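PDB 3OCR: class II aldolase/adducin domain protein from Pseudomonas syringae pv. phaseolicola 1448A, which is of unproven function but belongs to the class II aldolase/adducin family, whose members include metal-dependent aldolases and actin-binding adducins. Local coordinates for residues 35-40 against 255-260; 86-89 against 95-98; 108-113 against 170-175; 190-195 against 207-212. All blocks are in the same frame, centred on the assembly; numbering follows the deposited sequence.

Contact 1: 35-40 against 255-260; sequences RVKLAA and RHWNAL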
loop_
_atom_site.group_PDB
_atom_site.type_symbol
_atom_site.label_atom_id
_atom_site.label_comp_id
_atom_site.label_asym_id
_atom_site.label_seq_id
_atom_site.Cartn_x
_atom_site.Cartn_y
_atom_site.Cartn_z
ATOM N N ARG A 35 -25.871 -9.377 17.471
ATOM C CA ARG A 35 -25.701 -9.926 16.129
ATOM C C ARG A 35 -25.368 -8.818 15.143
ATOM O O ARG A 35 -24.494 -8.983 14.300
ATOM C CB ARG A 35 -26.964 -10.687 15.684
ATOM C CG ARG A 35 -26.979 -12.146 16.146
ATOM C CD ARG A 35 -28.261 -12.888 15.750
ATOM N NE ARG A 35 -28.114 -14.321 16.004
ATOM C CZ ARG A 35 -27.650 -15.209 15.118
ATOM N NH1 ARG A 35 -27.277 -14.824 13.903
ATOM N NH2 ARG A 35 -27.540 -16.492 15.450
ATOM N N VAL A 36 -26.053 -7.683 15.275
ATOM C CA VAL A 36 -25.849 -6.535 14.398
ATOM C C VAL A 36 -24.448 -5.951 14.615
ATOM O O VAL A 36 -23.713 -5.732 13.651
ATOM C CB VAL A 36 -26.950 -5.479 14.603
ATOM C CG1 VAL A 36 -26.563 -4.158 13.973
ATOM C CG2 VAL A 36 -28.295 -5.980 14.026
ATOM N N LYS A 37 -24.093 -5.712 15.877
ATOM C CA LYS A 37 -22.757 -5.193 16.266
ATOM C C LYS A 37 -21.596 -6.088 15.848
ATOM O O LYS A 37 -20.603 -5.593 15.309
ATOM C CB LYS A 37 -22.689 -4.895 17.777
ATOM C CG LYS A 37 -23.385 -3.581 18.171
ATOM C CD LYS A 37 -23.635 -3.455 19.669
ATOM C CE LYS A 37 -24.184 -2.046 20.009
ATOM N NZ LYS A 37 -25.616 -1.843 19.621
ATOM N N LEU A 38 -21.710 -7.393 16.086
ATOM C CA LEU A 38 -20.643 -8.338 15.689
ATOM C C LEU A 38 -20.520 -8.431 14.160
ATOM O O LEU A 38 -19.408 -8.474 13.647
ATOM C CB LEU A 38 -20.856 -9.739 16.313
ATOM C CG LEU A 38 -19.753 -10.756 16.077
ATOM C CD1 LEU A 38 -18.448 -10.296 16.748
ATOM C CD2 LEU A 38 -20.165 -12.158 16.584
ATOM N N ALA A 39 -21.654 -8.405 13.436
ATOM C CA ALA A 39 -21.604 -8.374 11.979
ATOM C C ALA A 39 -20.919 -7.111 11.436
ATOM O O ALA A 39 -20.109 -7.187 10.496
ATOM C CB ALA A 39 -23.060 -8.539 11.334
ATOM N N ALA A 40 -21.215 -5.960 12.045
ATOM C CA ALA A 40 -20.554 -4.716 11.694
ATOM C C ALA A 40 -19.067 -4.836 11.951
ATOM O O ALA A 40 -18.266 -4.329 11.169
ATOM C CB ALA A 40 -21.117 -3.566 12.500
ATOM N N ARG A 255 -18.370 6.990 20.694
ATOM C CA ARG A 255 -18.076 7.968 19.644
ATOM C C ARG A 255 -17.251 7.348 18.500
ATOM O O ARG A 255 -17.559 7.534 17.318
ATOM C CB ARG A 255 -17.348 9.172 20.258
ATOM C CG ARG A 255 -17.081 10.327 19.323
ATOM C CD ARG A 255 -16.372 11.493 20.036
ATOM N NE ARG A 255 -17.167 11.971 21.159
ATOM C CZ ARG A 255 -16.829 11.808 22.436
ATOM N NH1 ARG A 255 -15.680 11.224 22.766
ATOM N NH2 ARG A 255 -17.630 12.262 23.385
ATOM N N HIS A 256 -16.184 6.640 18.873
ATOM C CA HIS A 256 -15.312 5.942 17.934
ATOM C C HIS A 256 -16.119 4.935 17.123
ATOM O O HIS A 256 -15.962 4.839 15.913
ATOM C CB HIS A 256 -14.210 5.220 18.728
ATOM C CG HIS A 256 -13.167 4.559 17.889
ATOM N ND1 HIS A 256 -11.872 5.028 17.808
ATOM C CD2 HIS A 256 -13.200 3.423 17.152
ATOM C CE1 HIS A 256 -11.164 4.231 17.025
ATOM N NE2 HIS A 256 -11.943 3.244 16.622
ATOM N N TRP A 257 -16.968 4.178 17.803
ATOM C CA TRP A 257 -17.741 3.128 17.166
ATOM C C TRP A 257 -18.778 3.724 16.205
ATOM O O TRP A 257 -18.966 3.207 15.097
ATOM C CB TRP A 257 -18.464 2.288 18.213
ATOM C CG TRP A 257 -19.445 1.300 17.624
ATOM C CD1 TRP A 257 -20.814 1.439 17.505
ATOM C CD2 TRP A 257 -19.120 0.010 17.089
ATOM N NE1 TRP A 257 -21.346 0.300 16.932
ATOM C CE2 TRP A 257 -20.328 -0.580 16.653
ATOM C CE3 TRP A 257 -17.921 -0.695 16.929
ATOM C CZ2 TRP A 257 -20.374 -1.862 16.073
ATOM C CZ3 TRP A 257 -17.955 -1.961 16.344
ATOM C CH2 TRP A 257 -19.176 -2.530 15.922
ATOM N N ASN A 258 -19.449 4.787 16.635
ATOM C CA ASN A 258 -20.543 5.392 15.833
ATOM C C ASN A 258 -20.032 5.941 14.490
ATOM O O ASN A 258 -20.770 5.970 13.497
ATOM C CB ASN A 258 -21.219 6.529 16.607
ATOM C CG ASN A 258 -22.084 6.040 17.754
ATOM O OD1 ASN A 258 -22.412 4.862 17.851
ATOM N ND2 ASN A 258 -22.483 6.962 18.617
ATOM N N ALA A 259 -18.789 6.410 14.480
ATOM C CA ALA A 259 -18.144 6.893 13.251
ATOM C C ALA A 259 -17.777 5.718 12.345
ATOM O O ALA A 259 -17.997 5.773 11.144
ATOM C CB ALA A 259 -16.903 7.752 13.560
ATOM N N LEU A 260 -17.223 4.658 12.916
ATOM C CA LEU A 260 -16.988 3.423 12.152
ATOM C C LEU A 260 -18.273 2.953 11.464
ATOM O O LEU A 260 -18.249 2.603 10.288
ATOM C CB LEU A 260 -16.419 2.320 13.038
ATOM C CG LEU A 260 -14.961 2.544 13.467
ATOM C CD1 LEU A 260 -14.462 1.389 14.323
ATOM C CD2 LEU A 260 -14.010 2.745 12.283
#
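The indole of Trp-257 presents the rim of its six-membered ring to helix 29-47, where the carbonyl of Lys-37 lies at the edge, close to the ring plane. Lys-37 O comes within 3.4 Å of CH2 of Trp-257. The methyl of Ala-40 approaches the same end of the ring obliquely, its CB 4.0 Å from CZ2 of Trp-257. What this helix offers the indole is thus a carbonyl oxygen, a small methyl and the first carbons of a lysine stem. Val-199 and Glu-200 of helix 199-219 also touch Trp-257.

With CG turned opposite the backbone N (chi1 172°), the indole of Trp-257 spans the distance between the helices; the CA atoms of Lys-37 and Trp-257 are 9.8 Å apart. Alanine suits position 40 because its short side chain allows the benzo end of the indole to approach the helix. Lys-37 takes part through its aliphatic stem, whose CG lies 4.1 Å from CZ2 of Trp-257.

His-256, next to Trp-257, hydrogen-bonds to Tyr-55 of a second subunit, which places helix 251-265 between helix 29-47 and the subunit interface. No hydrogen bond crosses the contact itself. Its cohesion probably comes mainly from dispersion, perhaps helped by electrostatic attraction between the slightly positive ring C-H groups and the carbonyl oxygen.

Contact 2: 86-89 against 95-98; sequences LVKV and IVDD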
loop_
_atom_site.group_PDB
_atom_site.type_symbol
_atom_site.label_atom_id
_atom_site.label_comp_id
_atom_site.label_asym_id
_atom_site.label_seq_id
_atom_site.Cartn_x
_atom_site.Cartn_y
_atom_site.Cartn_z
ATOM N N LEU A 86 -24.749 -15.133 11.393
ATOM C CA LEU A 86 -23.813 -15.481 12.445
ATOM C C LEU A 86 -24.301 -16.769 13.076
ATOM O O LEU A 86 -25.497 -17.087 13.020
ATOM C CB LEU A 86 -23.715 -14.371 13.478
ATOM C CG LEU A 86 -22.838 -13.227 12.985
ATOM C CD1 LEU A 86 -23.229 -11.978 13.713
ATOM C CD2 LEU A 86 -21.338 -13.564 13.197
ATOM N N VAL A 87 -23.370 -17.529 13.639
ATOM C CA VAL A 87 -23.744 -18.792 14.240
ATOM C C VAL A 87 -23.688 -18.690 15.759
ATOM O O VAL A 87 -22.687 -18.204 16.318
ATOM C CB VAL A 87 -22.850 -19.958 13.749
ATOM C CG1 VAL A 87 -23.389 -21.294 14.248
ATOM C CG2 VAL A 87 -22.738 -19.961 12.234
ATOM N N LYS A 88 -24.739 -19.185 16.411
ATOM C CA LYS A 88 -24.791 -19.252 17.871
ATOM C C LYS A 88 -24.342 -20.615 18.352
ATOM O O LYS A 88 -24.925 -21.650 17.978
ATOM C CB LYS A 88 -26.189 -18.960 18.399
ATOM C CG LYS A 88 -26.244 -18.883 19.938
ATOM C CD LYS A 88 -27.504 -18.179 20.421
ATOM C CE LYS A 88 -28.730 -19.065 20.276
ATOM N NZ LYS A 88 -29.930 -18.365 20.814
ATOM N N VAL A 89 -23.303 -20.599 19.184
ATOM C CA VAL A 89 -22.712 -21.824 19.723
ATOM C C VAL A 89 -22.611 -21.734 21.262
ATOM O O VAL A 89 -22.673 -20.633 21.826
ATOM C CB VAL A 89 -21.312 -22.112 19.115
ATOM C CG1 VAL A 89 -21.398 -22.293 17.586
ATOM C CG2 VAL A 89 -20.311 -21.022 19.468
ATOM N N ILE A 95 -23.248 -26.272 17.957
ATOM C CA ILE A 95 -24.228 -25.385 17.354
ATOM C C ILE A 95 -25.419 -25.314 18.287
ATOM O O ILE A 95 -25.897 -26.343 18.755
ATOM C CB ILE A 95 -24.715 -25.939 15.985
ATOM C CG1 ILE A 95 -23.557 -26.089 14.981
ATOM C CG2 ILE A 95 -25.876 -25.112 15.431
ATOM C CD1 ILE A 95 -22.696 -24.857 14.794
ATOM N N VAL A 96 -25.882 -24.105 18.568
ATOM C CA VAL A 96 -27.180 -23.926 19.204
ATOM C C VAL A 96 -28.175 -23.470 18.130
ATOM O O VAL A 96 -29.296 -23.964 18.069
ATOM C CB VAL A 96 -27.112 -22.964 20.421
ATOM C CG1 VAL A 96 -28.497 -22.780 21.055
ATOM C CG2 VAL A 96 -26.124 -23.500 21.461
ATOM N N ASP A 97 -27.733 -22.559 17.261
ATOM C CA ASP A 97 -28.567 -22.016 16.195
ATOM C C ASP A 97 -27.680 -21.640 15.006
ATOM O O ASP A 97 -26.964 -20.647 15.059
ATOM C CB ASP A 97 -29.304 -20.771 16.711
ATOM C CG ASP A 97 -30.458 -20.338 15.804
ATOM O OD1 ASP A 97 -30.493 -20.718 14.616
ATOM O OD2 ASP A 97 -31.322 -19.582 16.288
ATOM N N ASP A 98 -27.723 -22.444 13.946
ATOM C CA ASP A 98 -26.924 -22.181 12.751
ATOM C C ASP A 98 -27.816 -21.926 11.544
ATOM O O ASP A 98 -28.200 -22.871 10.848
ATOM C CB ASP A 98 -25.979 -23.339 12.444
ATOM C CG ASP A 98 -25.146 -23.106 11.184
ATOM O OD1 ASP A 98 -25.167 -21.981 10.624
ATOM O OD2 ASP A 98 -24.455 -24.059 10.758
HETATM O O HOH W 1 -31.877 -19.390 18.927
#
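Bends in two side chains let them pack across the strand pair. The Lys-88 chain turns at chi3 (74°), which swings CE back across the partner strand until it lies 3.8 Å from CG1 of Val-96. Ile-95 starts out pointing away, but two successive turns (chi1 -60°, chi2 -52°) fold its CD1 back to 3.7 Å from CG1 of Val-87, with Val-89 CG1 also touching it. Branched aliphatic residues suit these positions, since Ile-95, Val-87 and Val-89 offer methyls that pack on one another by dispersion.

The backbone forms a classic beta bulge. Lys-88 O accepts from two successive amides, Val-96 N at 2.7 Å and Asp-97 N at 3.0 Å, both donors tilted from the carbonyl plane. Lys-88 N completes the antiparallel hydrogen-bonded pair by donating to Asp-97 O, also at 3.0 Å.

Lys-88 and Asp-97 share a face but do not form a direct salt bridge. A water joins them, accepting from Lys-88 NZ at 2.9 Å and donating to Asp-97 OD2 at 2.7 Å. Each charge has a stronger partner nearby, Glu-31 for Lys-88 and Arg-26 for Asp-97.

This hairpin ends the mixed sheet within the chain: strand 95-97 is outermost, strand 87-90 pairs on its other side with strand 68-71, and helix 29-47 packs against Leu-86 and Lys-88.

Contact 3: 108-113 against 170-175; sequences GYVIHS and SERERL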
loop_
_atom_site.group_PDB
_atom_site.type_symbol
_atom_site.label_atom_id
_atom_site.label_comp_id
_atom_site.label_asym_id
_atom_site.label_seq_id
_atom_site.Cartn_x
_atom_site.Cartn_y
_atom_site.Cartn_z
ATOM N N GLY A 108 -10.853 -23.255 15.209
ATOM C CA GLY A 108 -10.618 -21.810 15.343
ATOM C C GLY A 108 -11.329 -21.178 16.538
ATOM O O GLY A 108 -10.955 -20.102 16.985
ATOM N N TYR A 109 -12.377 -21.840 17.033
ATOM C CA TYR A 109 -13.169 -21.351 18.162
ATOM C C TYR A 109 -12.558 -21.613 19.547
ATOM O O TYR A 109 -12.948 -20.983 20.541
ATOM C CB TYR A 109 -14.571 -21.964 18.105
ATOM C CG TYR A 109 -15.505 -21.569 19.236
ATOM C CD1 TYR A 109 -15.983 -20.261 19.357
ATOM C CD2 TYR A 109 -15.946 -22.515 20.167
ATOM C CE1 TYR A 109 -16.869 -19.897 20.411
ATOM C CE2 TYR A 109 -16.814 -22.152 21.222
ATOM C CZ TYR A 109 -17.274 -20.850 21.327
ATOM O OH TYR A 109 -18.155 -20.503 22.343
ATOM N N VAL A 110 -11.630 -22.552 19.619
ATOM C CA VAL A 110 -11.022 -22.926 20.891
ATOM C C VAL A 110 -10.409 -21.746 21.658
ATOM O O VAL A 110 -10.592 -21.631 22.871
ATOM C CB VAL A 110 -9.985 -24.044 20.693
ATOM C CG1 VAL A 110 -9.173 -24.266 21.980
ATOM C CG2 VAL A 110 -10.701 -25.355 20.254
ATOM N N ILE A 111 -9.690 -20.870 20.965
ATOM C CA ILE A 111 -9.116 -19.702 21.645
ATOM C C ILE A 111 -10.198 -18.790 22.239
ATOM O O ILE A 111 -10.078 -18.335 23.362
ATOM C CB ILE A 111 -8.106 -18.918 20.751
ATOM C CG1 ILE A 111 -7.422 -17.826 21.581
ATOM C CG2 ILE A 111 -8.770 -18.370 19.458
ATOM C CD1 ILE A 111 -6.018 -17.481 21.102
ATOM N N HIS A 112 -11.265 -18.565 21.481
ATOM C CA HIS A 112 -12.390 -17.780 21.937
ATOM C C HIS A 112 -13.017 -18.416 23.172
ATOM O O HIS A 112 -13.222 -17.740 24.182
ATOM C CB HIS A 112 -13.384 -17.582 20.785
ATOM C CG HIS A 112 -12.788 -16.816 19.641
ATOM N ND1 HIS A 112 -12.792 -15.437 19.588
ATOM C CD2 HIS A 112 -12.092 -17.233 18.552
ATOM C CE1 HIS A 112 -12.155 -15.040 18.501
ATOM N NE2 HIS A 112 -11.720 -16.109 17.853
ATOM N N SER A 113 -13.277 -19.720 23.087
ATOM C CA SER A 113 -13.838 -20.492 24.189
ATOM C C SER A 113 -12.971 -20.409 25.458
ATOM O O SER A 113 -13.481 -20.179 26.556
ATOM C CB SER A 113 -13.969 -21.957 23.764
ATOM O OG SER A 113 -14.561 -22.681 24.819
ATOM N N SER A 170 -2.713 -27.960 27.774
ATOM C CA SER A 170 -1.503 -27.395 28.359
ATOM C C SER A 170 -1.319 -25.931 27.916
ATOM O O SER A 170 -1.077 -25.056 28.751
ATOM C CB SER A 170 -0.294 -28.239 27.958
ATOM O OG SER A 170 0.634 -28.351 29.020
ATOM N N GLU A 171 -1.461 -25.670 26.616
ATOM C CA GLU A 171 -1.385 -24.305 26.106
ATOM C C GLU A 171 -2.580 -23.429 26.497
ATOM O O GLU A 171 -2.390 -22.250 26.765
ATOM C CB GLU A 171 -1.188 -24.251 24.584
ATOM C CG GLU A 171 -0.772 -22.831 24.116
ATOM C CD GLU A 171 -0.813 -22.621 22.614
ATOM O OE1 GLU A 171 -1.034 -23.612 21.857
ATOM O OE2 GLU A 171 -0.631 -21.447 22.195
ATOM N N ARG A 172 -3.797 -23.987 26.500
ATOM C CA ARG A 172 -4.985 -23.237 26.936
ATOM C C ARG A 172 -4.768 -22.628 28.334
ATOM O O ARG A 172 -5.121 -21.482 28.575
ATOM C CB ARG A 172 -6.216 -24.134 27.024
ATOM C CG ARG A 172 -7.122 -24.265 25.802
ATOM C CD ARG A 172 -8.269 -25.236 26.208
ATOM N NE ARG A 172 -8.952 -25.905 25.100
ATOM C CZ ARG A 172 -8.620 -27.104 24.612
ATOM N NH1 ARG A 172 -7.592 -27.776 25.109
ATOM N NH2 ARG A 172 -9.314 -27.626 23.604
ATOM N N GLU A 173 -4.198 -23.419 29.240
ATOM C CA GLU A 173 -3.916 -22.967 30.601
ATOM C C GLU A 173 -2.940 -21.784 30.581
ATOM O O GLU A 173 -3.174 -20.773 31.248
ATOM C CB GLU A 173 -3.340 -24.101 31.464
ATOM C CG GLU A 173 -4.197 -25.361 31.575
ATOM C CD GLU A 173 -3.374 -26.639 31.887
ATOM O OE1 GLU A 173 -2.119 -26.590 31.917
ATOM O OE2 GLU A 173 -3.985 -27.709 32.098
ATOM N N ARG A 174 -1.855 -21.920 29.815
ATOM C CA ARG A 174 -0.824 -20.886 29.731
ATOM C C ARG A 174 -1.366 -19.609 29.098
ATOM O O ARG A 174 -0.992 -18.503 29.506
ATOM C CB ARG A 174 0.399 -21.399 28.969
ATOM C CG ARG A 174 1.376 -22.223 29.824
ATOM C CD ARG A 174 2.667 -22.532 29.059
ATOM N NE ARG A 174 2.439 -23.544 28.022
ATOM C CZ ARG A 174 2.809 -24.818 28.097
ATOM N NH1 ARG A 174 3.463 -25.283 29.163
ATOM N NH2 ARG A 174 2.530 -25.637 27.091
ATOM N N LEU A 175 -2.265 -19.768 28.124
ATOM C CA LEU A 175 -2.869 -18.633 27.423
ATOM C C LEU A 175 -3.659 -17.760 28.392
ATOM O O LEU A 175 -3.556 -16.523 28.347
ATOM C CB LEU A 175 -3.773 -19.123 26.295
ATOM C CG LEU A 175 -4.652 -18.155 25.521
ATOM C CD1 LEU A 175 -3.821 -17.311 24.550
ATOM C CD2 LEU A 175 -5.688 -18.972 24.748
#
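Ile-111 carries the apolar half of the contact, meeting Leu-175 where two helices pack together. From CB, which points along the interface and not across it, CG1 leaves opposite the backbone N (chi1 -173°) and comes 3.8 Å from CD2 of Leu-175. One bond further, CD1 of Ile-111 fits against both methyls of Leu-175, with CD2 at 4.0 Å and CD1 at 4.1 Å. The two side chains cross at about a right angle.

One residue earlier, Val-110 points at the other helix and meets Arg-172. The arginine runs extended from CG to NE and delivers its guanidinium to a single methyl: CG1 of Val-110 sits 3.5 Å from NE and 3.7 Å from NH2 of Arg-172, approaching obliquely. Valine suits the place because its branch puts one methyl against the guanidinium, and the Arg-172 side chain also touches Ala-114.

Leu-175 continues inward to Met-185 and Leu-187 of strand 184-187 and to Ile-115 of helix 110-118. Helices 110-118 and 169-179 therefore pack against each other, and both reach the central sheet, the former through Ile-111 on Leu-193 of strand 191-196.

Contact 4: 190-195 against 207-212; sequences HGLLTG and HALEYA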
loop_
_atom_site.group_PDB
_atom_site.type_symbol
_atom_site.label_atom_id
_atom_site.label_comp_id
_atom_site.label_asym_id
_atom_site.label_seq_id
_atom_site.Cartn_x
_atom_site.Cartn_y
_atom_site.Cartn_z
ATOM N N HIS A 190 2.298 -14.887 15.746
ATOM C CA HIS A 190 1.001 -15.453 15.421
ATOM C C HIS A 190 0.028 -14.366 15.036
ATOM O O HIS A 190 -0.578 -14.461 13.967
ATOM C CB HIS A 190 0.517 -16.367 16.582
ATOM C CG HIS A 190 -0.821 -17.012 16.354
ATOM N ND1 HIS A 190 -1.435 -17.801 17.303
ATOM C CD2 HIS A 190 -1.670 -16.967 15.297
ATOM C CE1 HIS A 190 -2.595 -18.232 16.831
ATOM N NE2 HIS A 190 -2.766 -17.728 15.620
ATOM N N GLY A 191 -0.113 -13.335 15.873
ATOM C CA GLY A 191 -0.986 -12.182 15.576
ATOM C C GLY A 191 -1.494 -11.471 16.842
ATOM O O GLY A 191 -0.822 -11.448 17.900
ATOM N N LEU A 192 -2.677 -10.877 16.746
ATOM C CA LEU A 192 -3.148 -10.009 17.825
ATOM C C LEU A 192 -4.459 -10.504 18.395
ATOM O O LEU A 192 -5.297 -11.038 17.661
ATOM C CB LEU A 192 -3.317 -8.558 17.338
ATOM C CG LEU A 192 -2.177 -7.845 16.590
ATOM C CD1 LEU A 192 -2.710 -6.521 16.050
ATOM C CD2 LEU A 192 -0.933 -7.634 17.463
ATOM N N LEU A 193 -4.646 -10.266 19.689
ATOM C CA LEU A 193 -5.884 -10.568 20.355
ATOM C C LEU A 193 -6.332 -9.405 21.251
ATOM O O LEU A 193 -5.563 -8.849 22.058
ATOM C CB LEU A 193 -5.779 -11.888 21.130
ATOM C CG LEU A 193 -7.116 -12.416 21.675
ATOM C CD1 LEU A 193 -7.244 -13.906 21.538
ATOM C CD2 LEU A 193 -7.336 -11.966 23.125
ATOM N N THR A 194 -7.593 -9.046 21.080
ATOM C CA THR A 194 -8.202 -8.001 21.844
ATOM C C THR A 194 -9.496 -8.514 22.501
ATOM O O THR A 194 -10.234 -9.293 21.887
ATOM C CB THR A 194 -8.381 -6.853 20.862
ATOM O OG1 THR A 194 -7.456 -5.804 21.173
ATOM C CG2 THR A 194 -9.797 -6.397 20.743
ATOM N N GLY A 195 -9.743 -8.133 23.757
ATOM C CA GLY A 195 -11.012 -8.416 24.393
ATOM C C GLY A 195 -11.677 -7.092 24.692
ATOM O O GLY A 195 -11.027 -6.049 24.598
ATOM N N HIS A 207 -8.485 -1.643 16.595
ATOM C CA HIS A 207 -8.197 -0.513 15.708
ATOM C C HIS A 207 -6.958 0.272 16.123
ATOM O O HIS A 207 -6.109 0.576 15.278
ATOM C CB HIS A 207 -9.422 0.401 15.612
ATOM C CG HIS A 207 -9.361 1.415 14.507
ATOM N ND1 HIS A 207 -10.342 2.367 14.326
ATOM C CD2 HIS A 207 -8.462 1.617 13.511
ATOM C CE1 HIS A 207 -10.050 3.116 13.277
ATOM N NE2 HIS A 207 -8.915 2.680 12.762
ATOM N N ALA A 208 -6.857 0.603 17.407
ATOM C CA ALA A 208 -5.707 1.343 17.908
ATOM C C ALA A 208 -4.438 0.530 17.883
ATOM O O ALA A 208 -3.373 1.067 17.570
ATOM C CB ALA A 208 -5.953 1.868 19.324
ATOM N N LEU A 209 -4.541 -0.758 18.218
ATOM C CA LEU A 209 -3.374 -1.621 18.291
ATOM C C LEU A 209 -2.817 -1.857 16.882
ATOM O O LEU A 209 -1.603 -1.861 16.685
ATOM C CB LEU A 209 -3.712 -2.957 18.964
ATOM C CG LEU A 209 -2.522 -3.897 19.232
ATOM C CD1 LEU A 209 -1.438 -3.196 20.091
ATOM C CD2 LEU A 209 -2.969 -5.253 19.838
ATOM N N GLU A 210 -3.716 -2.050 15.921
ATOM C CA GLU A 210 -3.343 -2.338 14.552
ATOM C C GLU A 210 -2.603 -1.106 13.993
ATOM O O GLU A 210 -1.535 -1.235 13.351
ATOM C CB GLU A 210 -4.616 -2.581 13.706
ATOM C CG GLU A 210 -4.310 -2.644 12.206
ATOM C CD GLU A 210 -3.422 -3.824 11.833
ATOM O OE1 GLU A 210 -3.488 -4.878 12.534
ATOM O OE2 GLU A 210 -2.667 -3.691 10.835
ATOM N N TYR A 211 -3.128 0.082 14.282
ATOM C CA TYR A 211 -2.434 1.304 13.869
ATOM C C TYR A 211 -1.065 1.461 14.541
ATOM O O TYR A 211 -0.099 1.842 13.890
ATOM C CB TYR A 211 -3.268 2.539 14.123
ATOM C CG TYR A 211 -2.845 3.727 13.237
ATOM C CD1 TYR A 211 -2.497 3.538 11.888
ATOM C CD2 TYR A 211 -2.805 5.017 13.741
ATOM C CE1 TYR A 211 -2.123 4.627 11.067
ATOM C CE2 TYR A 211 -2.445 6.106 12.936
ATOM C CZ TYR A 211 -2.116 5.907 11.606
ATOM O OH TYR A 211 -1.755 6.982 10.823
ATOM N N ALA A 212 -1.006 1.221 15.838
ATOM C CA ALA A 212 0.296 1.267 16.543
ATOM C C ALA A 212 1.291 0.347 15.837
ATOM O O ALA A 212 2.430 0.738 15.614
ATOM C CB ALA A 212 0.135 0.897 18.018
#
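Leu-192 and Leu-209 reach toward each other tip to tip, one from strand 191-196 and the other from helix 199-219. Their CD2 methyls meet at 3.9 Å, and CD1 of Leu-192 lies 4.0 Å from CD2 of Leu-209. Two branched ends meeting head-on bridge the distance between sheet and helix, where the nearest CA atoms, those of Leu-192 and Glu-210, are 8.3 Å apart.

Glu-210 comes in at about a right angle to Leu-192. Its chain bends at chi2 (64°), which curls the carboxylate back beside the leucine and sets OE1 4.0 Å from CD1 of Leu-192. The methyl offers this buried oxygen no hydrogen bond; Thr-130 OG1 does. A glutamate can therefore lie against the leucine here with its carboxylate oxygen still satisfied.

Strand side chains alternate: Leu-192 and Thr-194 point to the helix, whereas Leu-193 points to the opposite side of the sheet. At the start of segment 190-195, His-190 meets the rings of His-127 and His-129, consistent with the histidine cluster that binds metal in class II aldolases, though no metal is assigned here. A central sheet with a long helix laid along one face is consistent with the alpha/beta fold of this family.

Contact 1 opens first along the chain, at 35-40, and closes last, at 255-260; the other three contacts all fall within that long loop. They follow in series without crossing: contact 2 closes a short hairpin, contact 3 spans 56 residues from helix 110-118 to helix 169-179, and contact 4 joins strand 191-196 to the helix that follows it. Neighbours also touch. Leu-38 of contact 1 packs on Leu-86 of contact 2, Val-89 on Tyr-109 links contacts 2 and 3, Ile-111 meets Leu-193 between contacts 3 and 4, and His-256 probably hydrogen-bonds to His-207, bringing contact 4 back to contact 1. Sheet, flanking helices and C-terminal helix are thereby joined.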